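Local coordinates for fatty acid/retinol binding protein protein 7, isoform A, confirmed BY transcript evidence (Caenorhabditis elegans, PDB 2W9Y) that probably binds and carries lipids, both retinoids and fatty acids such as oleic acid, as a small, mainly helical protein of the nematode FAR family, at residues A[74-79]-A[135-140]. Numbering follows the deposited sequence.
Sequences KKRLDG and NPDIKF
R76 and N135 bring the two backbones closest, with their CA atoms 6.4 Å apart, where a type I turn, K75 to D78, overlapping the C-terminal part of helix 60-75, lies beside a second type I turn, N135 to I138, just after helix 125-134. R76 carries the contact. Its chain runs extended from CG to NE, and a turn about the last torsion (chi4 -87°) sets the plane that meets D137 end-on: NH2 reaches OD2 at 2.8 Å and NH1 reaches OD1 at 2.9 Å, one nitrogen to each oxygen, both met on the syn side. Guanidinium and carboxylate are nearly coplanar, 29° apart. NH1 makes a second bond in the guanidinium plane, to N135 OD1 at 2.9 Å and almost straight (168°), while the methylenes of R76 pass close to that same oxygen, CD at 3.3 Å. At the other end of the amide, N135 ND2 donates to L131 O and to a water that in turn donates to R76 O, so the amide is fixed from both ends. E19 adds a salt bridge to R76 NH2, and T18 is hydrogen-bonded to D137 OD2. A leucine in place of R76 would probably leave the D137 and E19 carboxylates without this positive partner and N135 OD1 without the NH1 donor. One cation thus ties the 74-79 segment to the chain after helix 125-134 and, through E19, to the start of helix 18-26, and its bidentate, in-plane hold on D137, flanked by E19, is consistent with a firmly charged, rotationally fixed guanidinium.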
ATOM      1  N   LYS A  74       4.369   6.687  -6.997  1.00 16.00           N
ATOM      2  CA  LYS A  74       5.521   6.780  -7.927  1.00 16.63           C
ATOM      3  C   LYS A  74       6.495   7.789  -7.476  1.00 15.64           C
ATOM      4  O   LYS A  74       7.716   7.534  -7.529  1.00 16.57           O
ATOM      5  CB  LYS A  74       5.045   7.176  -9.342  1.00 15.49           C
ATOM      6  CG  LYS A  74       4.262   6.100 -10.042  1.00 18.74           C
ATOM      7  CD  LYS A  74       3.807   6.592 -11.460  1.00 20.40           C
ATOM      8  CE  LYS A  74       2.835   5.591 -12.098  1.00 21.82           C
ATOM      9  NZ  LYS A  74       2.262   6.176 -13.346  1.00 25.35           N
ATOM     10  N   LYS A  75       5.981   8.920  -7.010  1.00 15.42           N
ATOM     11  CA  LYS A  75       6.811  10.069  -6.658  1.00 15.95           C
ATOM     12  C   LYS A  75       7.798   9.610  -5.588  1.00 13.65           C
ATOM     13  O   LYS A  75       8.915  10.121  -5.495  1.00 13.62           O
ATOM     14  CB  LYS A  75       5.925  11.213  -6.127  1.00 17.19           C
ATOM     15  CG  LYS A  75       6.737  12.407  -5.742  1.00 23.06           C
ATOM     16  CD  LYS A  75       5.990  13.744  -5.791  1.00 27.73           C
ATOM     17  CE  LYS A  75       7.014  14.882  -5.690  1.00 27.87           C
ATOM     18  NZ  LYS A  75       7.636  15.401  -6.963  1.00 22.64           N
ATOM     19  N   ARG A  76       7.375   8.652  -4.771  1.00 11.78           N
ATOM     20  CA  ARG A  76       8.145   8.294  -3.575  1.00 10.11           C
ATOM     21  C   ARG A  76       9.440   7.609  -3.999  1.00  9.60           C
ATOM     22  O   ARG A  76      10.337   7.446  -3.218  1.00 11.00           O
ATOM     23  CB  ARG A  76       7.321   7.336  -2.697  1.00  7.72           C
ATOM     24  CG  ARG A  76       6.090   8.073  -2.030  1.00  7.26           C
ATOM     25  CD  ARG A  76       5.133   7.106  -1.437  1.00  8.09           C
ATOM     26  NE  ARG A  76       3.975   7.851  -0.811  1.00  9.68           N
ATOM     27  CZ  ARG A  76       3.962   8.321   0.445  1.00  9.01           C
ATOM     28  NH1 ARG A  76       4.969   8.115   1.320  1.00 12.06           N
ATOM     29  NH2 ARG A  76       2.876   8.987   0.871  1.00  9.55           N
ATOM     30  N   LEU A  77       9.493   7.110  -5.220  1.00  9.09           N
ATOM     31  CA  LEU A  77      10.732   6.405  -5.644  1.00  9.78           C
ATOM     32  C   LEU A  77      11.790   7.342  -6.261  1.00  9.59           C
ATOM     33  O   LEU A  77      12.980   6.955  -6.467  1.00  9.91           O
ATOM     34  CB  LEU A  77      10.403   5.261  -6.630  1.00 10.23           C
ATOM     35  CG  LEU A  77       9.389   4.212  -6.163  1.00 11.25           C
ATOM     36  CD1 LEU A  77       9.109   3.182  -7.244  1.00 15.15           C
ATOM     37  CD2 LEU A  77       9.979   3.519  -4.992  1.00 11.30           C
ATOM     38  N   ASP A  78      11.401   8.553  -6.563  1.00 10.03           N
ATOM     39  CA  ASP A  78      12.327   9.462  -7.311  1.00 10.76           C
ATOM     40  C   ASP A  78      13.660   9.761  -6.636  1.00 11.70           C
ATOM     41  O   ASP A  78      13.701  10.115  -5.443  1.00 10.72           O
ATOM     42  CB  ASP A  78      11.637  10.824  -7.670  1.00 12.19           C
ATOM     43  CG  ASP A  78      10.560  10.680  -8.771  1.00 18.34           C
ATOM     44  OD1 ASP A  78      10.502   9.628  -9.484  1.00 20.71           O
ATOM     45  OD2 ASP A  78       9.735  11.637  -8.929  1.00 24.51           O
ATOM     46  N   GLY A  79      14.766   9.646  -7.402  1.00 10.28           N
ATOM     47  CA  GLY A  79      16.063  10.030  -6.862  1.00 11.12           C
ATOM     48  C   GLY A  79      16.768   9.097  -5.908  1.00 10.28           C
ATOM     49  O   GLY A  79      17.963   9.338  -5.565  1.00 11.43           O
ATOM     50  N   ASN A 135       9.355   9.995   2.056  1.00  7.20           N
ATOM     51  CA  ASN A 135       8.151   9.419   2.730  1.00  6.98           C
ATOM     52  C   ASN A 135       8.084   9.958   4.183  1.00  8.09           C
ATOM     53  O   ASN A 135       8.254   9.210   5.104  1.00 10.02           O
ATOM     54  CB  ASN A 135       8.284   7.864   2.801  1.00  5.68           C
ATOM     55  CG  ASN A 135       8.497   7.224   1.439  1.00  5.34           C
ATOM     56  OD1 ASN A 135       7.533   6.835   0.758  1.00  9.74           O
ATOM     57  ND2 ASN A 135       9.821   7.087   1.018  1.00  8.85           N
ATOM     58  N   PRO A 136       7.868  11.263   4.382  1.00  8.67           N
ATOM     59  CA  PRO A 136       7.929  11.870   5.729  1.00  8.60           C
ATOM     60  C   PRO A 136       6.725  11.402   6.554  1.00  9.71           C
ATOM     61  O   PRO A 136       6.747  11.518   7.782  1.00  9.25           O
ATOM     62  CB  PRO A 136       7.835  13.394   5.454  1.00 10.13           C
ATOM     63  CG  PRO A 136       7.304  13.484   4.018  1.00 10.37           C
ATOM     64  CD  PRO A 136       7.668  12.254   3.302  1.00  8.61           C
ATOM     65  N   ASP A 137       5.746  10.781   5.879  1.00  7.97           N
ATOM     66  CA  ASP A 137       4.509  10.304   6.566  1.00  8.34           C
ATOM     67  C   ASP A 137       4.614   8.858   7.072  1.00  7.02           C
ATOM     68  O   ASP A 137       3.722   8.372   7.795  1.00  9.38           O
ATOM     69  CB  ASP A 137       3.299  10.403   5.615  1.00  7.85           C
ATOM     70  CG  ASP A 137       3.545   9.703   4.290  1.00 10.10           C
ATOM     71  OD1 ASP A 137       4.752   9.570   3.851  1.00  8.16           O
ATOM     72  OD2 ASP A 137       2.543   9.333   3.657  1.00  9.48           O
ATOM     73  N   ILE A 138       5.689   8.166   6.714  1.00  7.62           N
ATOM     74  CA  ILE A 138       5.874   6.776   7.126  1.00  7.42           C
ATOM     75  C   ILE A 138       6.785   6.639   8.360  1.00  9.40           C
ATOM     76  O   ILE A 138       7.751   7.351   8.487  1.00  9.78           O
ATOM     77  CB  ILE A 138       6.497   5.994   5.910  1.00  7.51           C
ATOM     78  CG1 ILE A 138       5.371   5.782   4.891  1.00  8.01           C
ATOM     79  CG2 ILE A 138       7.149   4.630   6.342  1.00  7.36           C
ATOM     80  CD1 ILE A 138       5.821   4.936   3.606  1.00 11.30           C
ATOM     81  N   LYS A 139       6.427   5.731   9.276  1.00  9.60           N
ATOM     82  CA  LYS A 139       7.261   5.411  10.419  1.00 11.91           C
ATOM     83  C   LYS A 139       8.078   4.127  10.078  1.00 12.47           C
ATOM     84  O   LYS A 139       7.584   2.990  10.225  1.00 10.92           O
ATOM     85  CB  LYS A 139       6.379   5.190  11.654  1.00 11.00           C
ATOM     86  CG  LYS A 139       7.208   5.049  12.998  1.00 12.03           C
ATOM     87  CD  LYS A 139       6.296   4.760  14.196  1.00 16.27           C
ATOM     88  CE  LYS A 139       7.164   4.420  15.400  1.00 23.34           C
ATOM     89  NZ  LYS A 139       6.290   4.217  16.571  1.00 28.64           N
ATOM     90  N   PHE A 140       9.324   4.296   9.663  1.00 12.39           N
ATOM     91  CA  PHE A 140      10.070   3.167   9.160  1.00 14.88           C
ATOM     92  C   PHE A 140      10.540   2.273  10.301  1.00 18.13           C
ATOM     93  O   PHE A 140      10.762   2.746  11.444  1.00 21.11           O
ATOM     94  CB  PHE A 140      11.306   3.652   8.368  1.00 13.10           C
ATOM     95  CG  PHE A 140      10.960   4.185   7.027  1.00  9.29           C
ATOM     96  CD1 PHE A 140      10.798   3.325   5.969  1.00  9.05           C
ATOM     97  CD2 PHE A 140      10.783   5.557   6.821  1.00  7.73           C
ATOM     98  CE1 PHE A 140      10.413   3.777   4.731  1.00  7.74           C
ATOM     99  CE2 PHE A 140      10.427   6.034   5.584  1.00  7.65           C
ATOM    100  CZ  PHE A 140      10.271   5.182   4.507  1.00  7.60           C
ATOM    101  OXT PHE A 140      10.771   1.058  10.121  1.00 21.75           O
TER
HETATM  102  O   HOH W   1      10.219   5.354  -1.302  1.00 16.83           O